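Local coordinates for protein N-acetyltransferase (Trypanosoma brucei, PDB 3I3G) that probably transfers the acetyl group of acetyl-CoA to D-glucosamine 6-phosphate, giving N-acetyl-D-glucosamine 6-phosphate on the route to UDP-N-acetylglucosamine, at residues Lys67-Gln72 with Lys115-Asp120; Gly79-Met84 with Glu100-Asp105; Leu31-Glu36 with Gly75-Ser80. All blocks are in the same frame, centred on the assembly; numbering follows the deposited sequence.

The three contacts share one antiparallel run of strands, 65-71, 76-86 and 96-104. Interaction 2 is the core of the set, a buried strand pairing held by backbone hydrogen bonds near the centre of the chain. Interactions 1 and 3 are partly buried and dock a helix on the sheet: helix 113-127 on strand 65-71 in interaction 1, helix 31-38 on strand 76-86 in interaction 3. Interaction 1 relies on apolar packing with a salt bridge beside it, interaction 3 on side-chain and water-mediated hydrogen bonds. Interactions 2 and 3 share G79, S80 and a D105-R76 salt bridge; F69 N and K67 N reach the carbonyls of G79 and A81, joining interactions 1 and 2.

Interaction 1: Lys67-Gln72 with Lys115-Asp120; sequences KVFCHQ and KALIMD
The ring of F69 presents an edge to helix 113-127: CB of A116 lies close to the ring plane, 3.5 Å from F69 CZ, while L117 approaches the same ring obliquely, with its CG 3.7 Å from F69 CD2. The side chains of F69 and L117 run past one another in opposite directions, and the leucine's CG and both methyls lie near F69 CD2. CG of L117 stands anti to its own carbonyl carbon (chi1 -76°), which sends the branch toward the strand although the CB itself leaves the helix at a slant. From there its CD2 methyl also reaches the backbone, 3.7 Å from K67 O.

One helical turn beyond A116, the chemistry changes to charge. NZ of K67 meets OD2 of D120 at 2.5 Å in a salt bridge that is also a hydrogen bond, and it uses the syn lone pair of that oxygen, on the side of OD1. The lysine chain is bent at chi2, chi3 and chi4, curling round OD2 of the aspartate so that its CG also comes within 3.3 Å of D120 OD2; the two side chains cross at about a right angle. Such close pairing would be expected to stabilise both charged forms.

Strand 67-71 and helix 115-120 run roughly antiparallel, at 150°, their axes 9.3 Å apart at closest approach. This is helix-on-sheet packing of the GNAT fold. L23 of the neighbouring strand 21-25 touches both F69 and L117, and V25 of that strand touches K67. On the other flank, strand 76-86 brings V78 against F69 and A81 against L117, while L113 and L121 extend the helix surface to F69 and K67.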
loop_
_atom_site.group_PDB
_atom_site.type_symbol
_atom_site.label_atom_id
_atom_site.label_comp_id
_atom_site.label_asym_id
_atom_site.label_seq_id
_atom_site.Cartn_x
_atom_site.Cartn_y
_atom_site.Cartn_z
ATOM N N LYS A 67 10.150 9.559 6.000
ATOM C CA LYS A 67 10.537 10.707 6.807
ATOM C C LYS A 67 10.934 10.222 8.193
ATOM O O LYS A 67 10.302 9.325 8.747
ATOM C CB LYS A 67 9.389 11.711 6.907
ATOM C CG LYS A 67 8.886 12.216 5.564
ATOM C CD LYS A 67 9.997 12.896 4.778
ATOM C CE LYS A 67 10.420 14.204 5.425
ATOM N NZ LYS A 67 9.387 15.266 5.268
ATOM N N VAL A 68 11.987 10.812 8.747
ATOM C CA VAL A 68 12.475 10.402 10.056
ATOM C C VAL A 68 12.744 11.597 10.959
ATOM O O VAL A 68 13.040 12.696 10.489
ATOM C CB VAL A 68 13.780 9.588 9.942
ATOM C CG1 VAL A 68 13.547 8.311 9.152
ATOM C CG2 VAL A 68 14.874 10.431 9.300
ATOM N N PHE A 69 12.629 11.372 12.262
ATOM C CA PHE A 69 13.115 12.329 13.240
ATOM C C PHE A 69 14.507 11.905 13.671
ATOM O O PHE A 69 14.729 10.746 14.028
ATOM C CB PHE A 69 12.183 12.410 14.449
ATOM C CG PHE A 69 11.126 13.468 14.326
ATOM C CD1 PHE A 69 11.462 14.809 14.415
ATOM C CD2 PHE A 69 9.801 13.125 14.126
ATOM C CE1 PHE A 69 10.494 15.788 14.303
ATOM C CE2 PHE A 69 8.829 14.100 14.015
ATOM C CZ PHE A 69 9.177 15.433 14.102
ATOM N N CYS A 70 15.445 12.843 13.628
ATOM C CA CYS A 70 16.828 12.550 13.969
ATOM C C CYS A 70 17.335 13.472 15.070
ATOM O O CYS A 70 17.142 14.687 15.016
ATOM C CB CYS A 70 17.717 12.679 12.727
ATOM S SG CYS A 70 19.499 12.541 13.037
ATOM N N HIS A 71 17.970 12.884 16.076
ATOM C CA HIS A 71 18.689 13.660 17.071
ATOM C C HIS A 71 20.004 14.107 16.440
ATOM O O HIS A 71 20.988 13.368 16.439
ATOM C CB HIS A 71 18.945 12.824 18.325
ATOM C CG HIS A 71 19.605 13.584 19.433
ATOM N ND1 HIS A 71 20.913 13.366 19.810
ATOM C CD2 HIS A 71 19.139 14.568 20.239
ATOM C CE1 HIS A 71 21.223 14.179 20.805
ATOM N NE2 HIS A 71 20.165 14.919 21.083
ATOM N N GLN A 72 20.004 15.318 15.891
ATOM C CA GLN A 72 21.127 15.807 15.092
ATOM C C GLN A 72 22.509 15.589 15.708
ATOM O O GLN A 72 23.431 15.150 15.021
ATOM C CB GLN A 72 20.941 17.284 14.739
ATOM C CG GLN A 72 20.438 17.520 13.327
ATOM C CD GLN A 72 20.740 18.920 12.835
ATOM O OE1 GLN A 72 21.252 19.107 11.728
ATOM N NE2 GLN A 72 20.438 19.915 13.661
ATOM N N LYS A 115 2.494 12.496 15.890
ATOM C CA LYS A 115 1.629 13.494 15.270
ATOM C C LYS A 115 2.360 14.257 14.169
ATOM O O LYS A 115 1.837 14.432 13.069
ATOM C CB LYS A 115 1.106 14.471 16.326
ATOM C CG LYS A 115 0.320 15.644 15.761
ATOM C CD LYS A 115 -0.309 16.465 16.878
ATOM C CE LYS A 115 -1.047 17.677 16.334
ATOM N NZ LYS A 115 -2.458 17.359 15.980
ATOM N N ALA A 116 3.573 14.707 14.473
ATOM C CA ALA A 116 4.363 15.477 13.517
ATOM C C ALA A 116 4.626 14.678 12.242
ATOM O O ALA A 116 4.479 15.192 11.135
ATOM C CB ALA A 116 5.673 15.922 14.149
ATOM N N LEU A 117 5.019 13.420 12.409
ATOM C CA LEU A 117 5.295 12.548 11.271
ATOM C C LEU A 117 4.060 12.358 10.396
ATOM O O LEU A 117 4.116 12.538 9.180
ATOM C CB LEU A 117 5.818 11.192 11.750
ATOM C CG LEU A 117 7.272 11.163 12.229
ATOM C CD1 LEU A 117 7.571 9.880 12.992
ATOM C CD2 LEU A 117 8.221 11.326 11.055
ATOM N N ILE A 118 2.943 11.995 11.020
ATOM C CA ILE A 118 1.701 11.760 10.288
ATOM C C ILE A 118 1.237 13.009 9.537
ATOM O O ILE A 118 0.897 12.942 8.357
ATOM C CB ILE A 118 0.577 11.271 11.218
ATOM C CG1 ILE A 118 0.964 9.936 11.860
ATOM C CG2 ILE A 118 -0.728 11.137 10.450
ATOM C CD1 ILE A 118 1.240 8.827 10.861
ATOM N N MET A 119 1.222 14.144 10.229
ATOM C CA MET A 119 0.815 15.402 9.613
ATOM C C MET A 119 1.696 15.729 8.413
ATOM O O MET A 119 1.203 16.153 7.368
ATOM C CB MET A 119 0.864 16.543 10.632
ATOM C CG MET A 119 -0.183 16.440 11.731
ATOM S SD MET A 119 -1.872 16.513 11.100
ATOM C CE MET A 119 -2.001 14.926 10.278
ATOM N N ASP A 120 3.000 15.525 8.568
ATOM C CA ASP A 120 3.947 15.770 7.488
ATOM C C ASP A 120 3.577 14.960 6.250
ATOM O O ASP A 120 3.509 15.496 5.145
ATOM C CB ASP A 120 5.369 15.418 7.932
ATOM C CG ASP A 120 6.413 15.787 6.894
ATOM O OD1 ASP A 120 6.465 16.968 6.492
ATOM O OD2 ASP A 120 7.189 14.898 6.487
#

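Interaction 2: Gly79-Met84 with Glu100-Asp105; sequences GSASLM and EDVVVD
G79-M84 and E100-D105 form an antiparallel strand pairing in the buried middle of the sheet, belonging to the hairpin of strands 76-86 and 96-104. S80 and V103 make a hydrogen-bonded pair: S80 N to V103 O and V103 N to S80 O are both 2.9 Å. S82 and E100 make the next, with S82 N to E100 O at 2.9 Å and E100 N to S82 O at 2.8 Å. The register slips by one residue between these pairs, a beta bulge in which D101 and V102 lie opposite A81; D101 has positive phi and psi (52° and 61°). The fourth strand of GNAT enzymes carries a beta bulge near where it splays from the fifth to admit acetyl-CoA; the one in 96-104 is consistent with it.

The bulge leaves D101 O to accept from a water that also bonds S80 OG, at 2.7 Å, and S82 OG; these hydroxyls also bond H34 and T66, respectively. D101 OD2 accepts from a second water and forms a salt bridge with K88 of the second subunit. M84 CE packs on E100 CG at 3.5 Å, the glutamate chain bending at chi2 (-81°). A81 CB meets V102 CG2 at 4.1 Å.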
loop_
_atom_site.group_PDB
_atom_site.type_symbol
_atom_site.label_atom_id
_atom_site.label_comp_id
_atom_site.label_asym_id
_atom_site.label_seq_id
_atom_site.Cartn_x
_atom_site.Cartn_y
_atom_site.Cartn_z
ATOM N N GLY A 79 12.387 8.395 15.234
ATOM C CA GLY A 79 11.040 8.396 14.675
ATOM C C GLY A 79 11.048 8.165 13.178
ATOM O O GLY A 79 11.937 8.642 12.474
ATOM N N SER A 80 10.057 7.427 12.689
ATOM C CA SER A 80 9.964 7.147 11.263
ATOM C C SER A 80 8.531 6.895 10.809
ATOM O O SER A 80 7.713 6.355 11.556
ATOM C CB SER A 80 10.839 5.949 10.891
ATOM O OG SER A 80 10.791 5.699 9.496
ATOM N N ALA A 81 8.245 7.290 9.574
ATOM C CA ALA A 81 6.961 7.022 8.940
ATOM C C ALA A 81 7.155 7.064 7.430
ATOM O O ALA A 81 7.834 7.949 6.913
ATOM C CB ALA A 81 5.925 8.043 9.376
ATOM N N SER A 82 6.566 6.104 6.724
ATOM C CA SER A 82 6.757 6.006 5.279
ATOM C C SER A 82 5.472 6.286 4.509
ATOM O O SER A 82 4.372 6.045 5.006
ATOM C CB SER A 82 7.317 4.633 4.903
ATOM O OG SER A 82 8.624 4.459 5.422
ATOM N N LEU A 83 5.623 6.793 3.289
ATOM C CA LEU A 83 4.480 7.157 2.462
ATOM C C LEU A 83 4.595 6.575 1.057
ATOM O O LEU A 83 5.617 6.730 0.389
ATOM C CB LEU A 83 4.345 8.680 2.381
ATOM C CG LEU A 83 3.214 9.205 1.496
ATOM C CD1 LEU A 83 1.865 8.761 2.038
ATOM C CD2 LEU A 83 3.275 10.723 1.375
ATOM N N MET A 84 3.538 5.903 0.619
ATOM C CA MET A 84 3.473 5.362 -0.731
ATOM C C MET A 84 2.294 5.993 -1.459
ATOM O O MET A 84 1.141 5.753 -1.106
ATOM C CB MET A 84 3.310 3.843 -0.693
ATOM C CG MET A 84 4.349 3.121 0.149
ATOM S SD MET A 84 4.111 1.334 0.162
ATOM C CE MET A 84 2.406 1.218 0.700
ATOM N N GLU A 100 2.810 3.914 5.941
ATOM C CA GLU A 100 3.310 2.618 6.380
ATOM C C GLU A 100 4.358 2.750 7.476
ATOM O O GLU A 100 5.040 3.769 7.581
ATOM C CB GLU A 100 3.927 1.865 5.197
ATOM C CG GLU A 100 2.932 1.417 4.141
ATOM C CD GLU A 100 2.218 0.137 4.524
ATOM O OE1 GLU A 100 2.838 -0.721 5.184
ATOM O OE2 GLU A 100 1.036 -0.014 4.156
ATOM N N ASP A 101 4.443 1.766 8.316
ATOM C CA ASP A 101 5.523 1.587 9.225
ATOM C C ASP A 101 5.797 2.844 10.057
ATOM O O ASP A 101 6.812 3.416 9.933
ATOM C CB ASP A 101 6.771 1.188 8.460
ATOM C CG ASP A 101 6.695 -0.247 7.933
ATOM O OD1 ASP A 101 6.320 -1.132 8.635
ATOM O OD2 ASP A 101 6.941 -0.391 6.806
ATOM N N VAL A 102 4.822 3.266 10.838
ATOM C CA VAL A 102 4.963 4.403 11.735
ATOM C C VAL A 102 5.506 3.911 13.072
ATOM O O VAL A 102 4.896 3.063 13.723
ATOM C CB VAL A 102 3.617 5.115 11.961
ATOM C CG1 VAL A 102 3.796 6.325 12.868
ATOM C CG2 VAL A 102 3.004 5.524 10.628
ATOM N N VAL A 103 6.658 4.434 13.476
ATOM C CA VAL A 103 7.284 3.998 14.718
ATOM C C VAL A 103 8.020 5.138 15.410
ATOM O O VAL A 103 8.724 5.917 14.769
ATOM C CB VAL A 103 8.266 2.834 14.477
ATOM C CG1 VAL A 103 9.363 3.255 13.513
ATOM C CG2 VAL A 103 8.860 2.355 15.798
ATOM N N VAL A 104 7.848 5.229 16.723
ATOM C CA VAL A 104 8.530 6.243 17.515
ATOM C C VAL A 104 9.258 5.594 18.684
ATOM O O VAL A 104 8.708 4.730 19.366
ATOM C CB VAL A 104 7.548 7.297 18.055
ATOM C CG1 VAL A 104 8.243 8.204 19.059
ATOM C CG2 VAL A 104 6.959 8.107 16.910
ATOM N N ASP A 105 10.500 6.006 18.906
ATOM C CA ASP A 105 11.271 5.494 20.026
ATOM C C ASP A 105 10.515 5.763 21.324
ATOM O O ASP A 105 10.085 6.887 21.572
ATOM C CB ASP A 105 12.657 6.140 20.064
ATOM C CG ASP A 105 13.537 5.565 21.154
ATOM O OD1 ASP A 105 14.671 5.145 20.843
ATOM O OD2 ASP A 105 13.090 5.520 22.319
HETATM O O HOH W 1 8.979 4.059 8.299
HETATM O O HOH W 2 7.596 1.257 4.887
#

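Interaction 3: Leu31-Glu36 with Gly75-Ser80; sequences LSSHLE and GRIVGS. Unlike the reference sequence in segment 75-80: R76 (reference Gly).
S33 and H34, consecutive on helix 31-38, reach segment 75-80 at two separate points. S33 OG faces the backbone N-H of I77 and accepts from it, 3.0 Å from I77 N, along an almost linear bond, 174° at the hydrogen. OG is anti to the serine's own N, extending toward the strand, where it also lies 3.7 Å from I77 CB. I77 CG1 fills in beside this bond, 3.8 Å from S33 CB.

The imidazole of H34 reaches farther along, edge first. Its NE2 and S80 OG form a hydrogen bond of 2.8 Å, with the hydroxyl oxygen in the ring plane; I77 CG2 lies near the same plane, 4.1 Å from H34 CD2. Helix 31-36 and strand 76-80 cross at 40°, axes 7.3 Å apart at closest approach, where the first helix of the GNAT fold lies on the sheet. A water completes the seam by donating to S33 O and, at 2.6 Å, to I77 O.

T66 and V68 of strand 65-71 touch the histidine from the neighbouring strand, and F89 of the second subunit meets its ring with planes at about 80°. R76, which differs from the glycine of the reference sequence, bends at chi3, and its NH1 forms a salt bridge with D105, one face of its guanidinium lying over V78 CG1. G75 and R76 both face H71 in a G1 beta bulge, where G75 has positive phi.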
loop_
_atom_site.group_PDB
_atom_site.type_symbol
_atom_site.label_atom_id
_atom_site.label_comp_id
_atom_site.label_asym_id
_atom_site.label_seq_id
_atom_site.Cartn_x
_atom_site.Cartn_y
_atom_site.Cartn_z
ATOM N N LEU A 31 20.468 4.379 7.833
ATOM C CA LEU A 31 19.863 3.053 7.677
ATOM C C LEU A 31 20.022 2.108 8.873
ATOM O O LEU A 31 19.056 1.473 9.295
ATOM C CB LEU A 31 20.353 2.385 6.388
ATOM C CG LEU A 31 20.036 3.175 5.114
ATOM C CD1 LEU A 31 20.506 2.430 3.877
ATOM C CD2 LEU A 31 18.548 3.468 5.023
ATOM N N SER A 32 21.232 2.008 9.413
ATOM C CA SER A 32 21.488 1.111 10.538
ATOM C C SER A 32 20.696 1.525 11.776
ATOM O O SER A 32 20.044 0.697 12.411
ATOM C CB SER A 32 22.983 1.056 10.859
ATOM O OG SER A 32 23.457 2.313 11.309
ATOM N N SER A 33 20.759 2.808 12.118
ATOM C CA SER A 33 20.029 3.324 13.271
ATOM C C SER A 33 18.528 3.193 13.042
ATOM O O SER A 33 17.760 2.953 13.975
ATOM C CB SER A 33 20.397 4.786 13.526
ATOM O OG SER A 33 19.740 5.279 14.679
ATOM N N HIS A 34 18.122 3.351 11.788
ATOM C CA HIS A 34 16.722 3.246 11.402
ATOM C C HIS A 34 16.192 1.832 11.637
ATOM O O HIS A 34 15.082 1.650 12.140
ATOM C CB HIS A 34 16.561 3.645 9.932
ATOM C CG HIS A 34 15.139 3.698 9.468
ATOM N ND1 HIS A 34 14.625 2.815 8.542
ATOM C CD2 HIS A 34 14.124 4.531 9.796
ATOM C CE1 HIS A 34 13.355 3.100 8.323
ATOM N NE2 HIS A 34 13.025 4.137 9.071
ATOM N N LEU A 35 16.993 0.833 11.276
ATOM C CA LEU A 35 16.602 -0.561 11.459
ATOM C C LEU A 35 16.394 -0.872 12.937
ATOM O O LEU A 35 15.478 -1.608 13.308
ATOM C CB LEU A 35 17.659 -1.500 10.872
ATOM C CG LEU A 35 17.416 -2.999 11.067
ATOM C CD1 LEU A 35 16.076 -3.408 10.477
ATOM C CD2 LEU A 35 18.545 -3.811 10.455
ATOM N N GLU A 36 17.254 -0.306 13.776
ATOM C CA GLU A 36 17.156 -0.490 15.218
ATOM C C GLU A 36 15.826 0.052 15.734
ATOM O O GLU A 36 15.151 -0.587 16.544
ATOM C CB GLU A 36 18.325 0.205 15.917
ATOM C CG GLU A 36 18.389 -0.023 17.417
ATOM C CD GLU A 36 19.693 0.465 18.015
ATOM O OE1 GLU A 36 19.817 0.465 19.257
ATOM O OE2 GLU A 36 20.594 0.849 17.240
ATOM N N GLY A 75 22.876 11.838 15.595
ATOM C CA GLY A 75 22.330 11.234 14.387
ATOM C C GLY A 75 21.414 10.056 14.666
ATOM O O GLY A 75 21.019 9.340 13.746
ATOM N N ARG A 76 21.070 9.850 15.933
ATOM C CA ARG A 76 20.210 8.728 16.293
ATOM C C ARG A 76 18.795 8.926 15.758
ATOM O O ARG A 76 18.196 9.988 15.932
ATOM C CB ARG A 76 20.186 8.508 17.809
ATOM C CG ARG A 76 19.746 7.105 18.207
ATOM C CD ARG A 76 19.875 6.869 19.703
ATOM N NE ARG A 76 18.815 7.531 20.455
ATOM C CZ ARG A 76 17.639 6.977 20.729
ATOM N NH1 ARG A 76 17.369 5.749 20.309
ATOM N NH2 ARG A 76 16.732 7.651 21.420
ATOM N N ILE A 77 18.272 7.899 15.098
ATOM C CA ILE A 77 16.932 7.951 14.527
ATOM C C ILE A 77 15.902 7.529 15.568
ATOM O O ILE A 77 15.922 6.394 16.045
ATOM C CB ILE A 77 16.815 7.037 13.292
ATOM C CG1 ILE A 77 17.899 7.383 12.269
ATOM C CG2 ILE A 77 15.430 7.154 12.671
ATOM C CD1 ILE A 77 17.754 8.766 11.659
ATOM N N VAL A 78 15.000 8.444 15.912
ATOM C CA VAL A 78 14.052 8.209 16.997
ATOM C C VAL A 78 12.597 8.224 16.536
ATOM O O VAL A 78 11.681 8.082 17.346
ATOM C CB VAL A 78 14.229 9.244 18.123
ATOM C CG1 VAL A 78 15.624 9.143 18.718
ATOM C CG2 VAL A 78 13.966 10.646 17.598
ATOM N N GLY A 79 12.387 8.395 15.234
ATOM C CA GLY A 79 11.040 8.396 14.675
ATOM C C GLY A 79 11.048 8.165 13.178
ATOM O O GLY A 79 11.937 8.642 12.474
ATOM N N SER A 80 10.057 7.427 12.689
ATOM C CA SER A 80 9.964 7.147 11.263
ATOM C C SER A 80 8.531 6.895 10.809
ATOM O O SER A 80 7.713 6.355 11.556
ATOM C CB SER A 80 10.839 5.949 10.891
ATOM O OG SER A 80 10.791 5.699 9.496
HETATM O O HOH W 3 17.149 4.129 16.472
#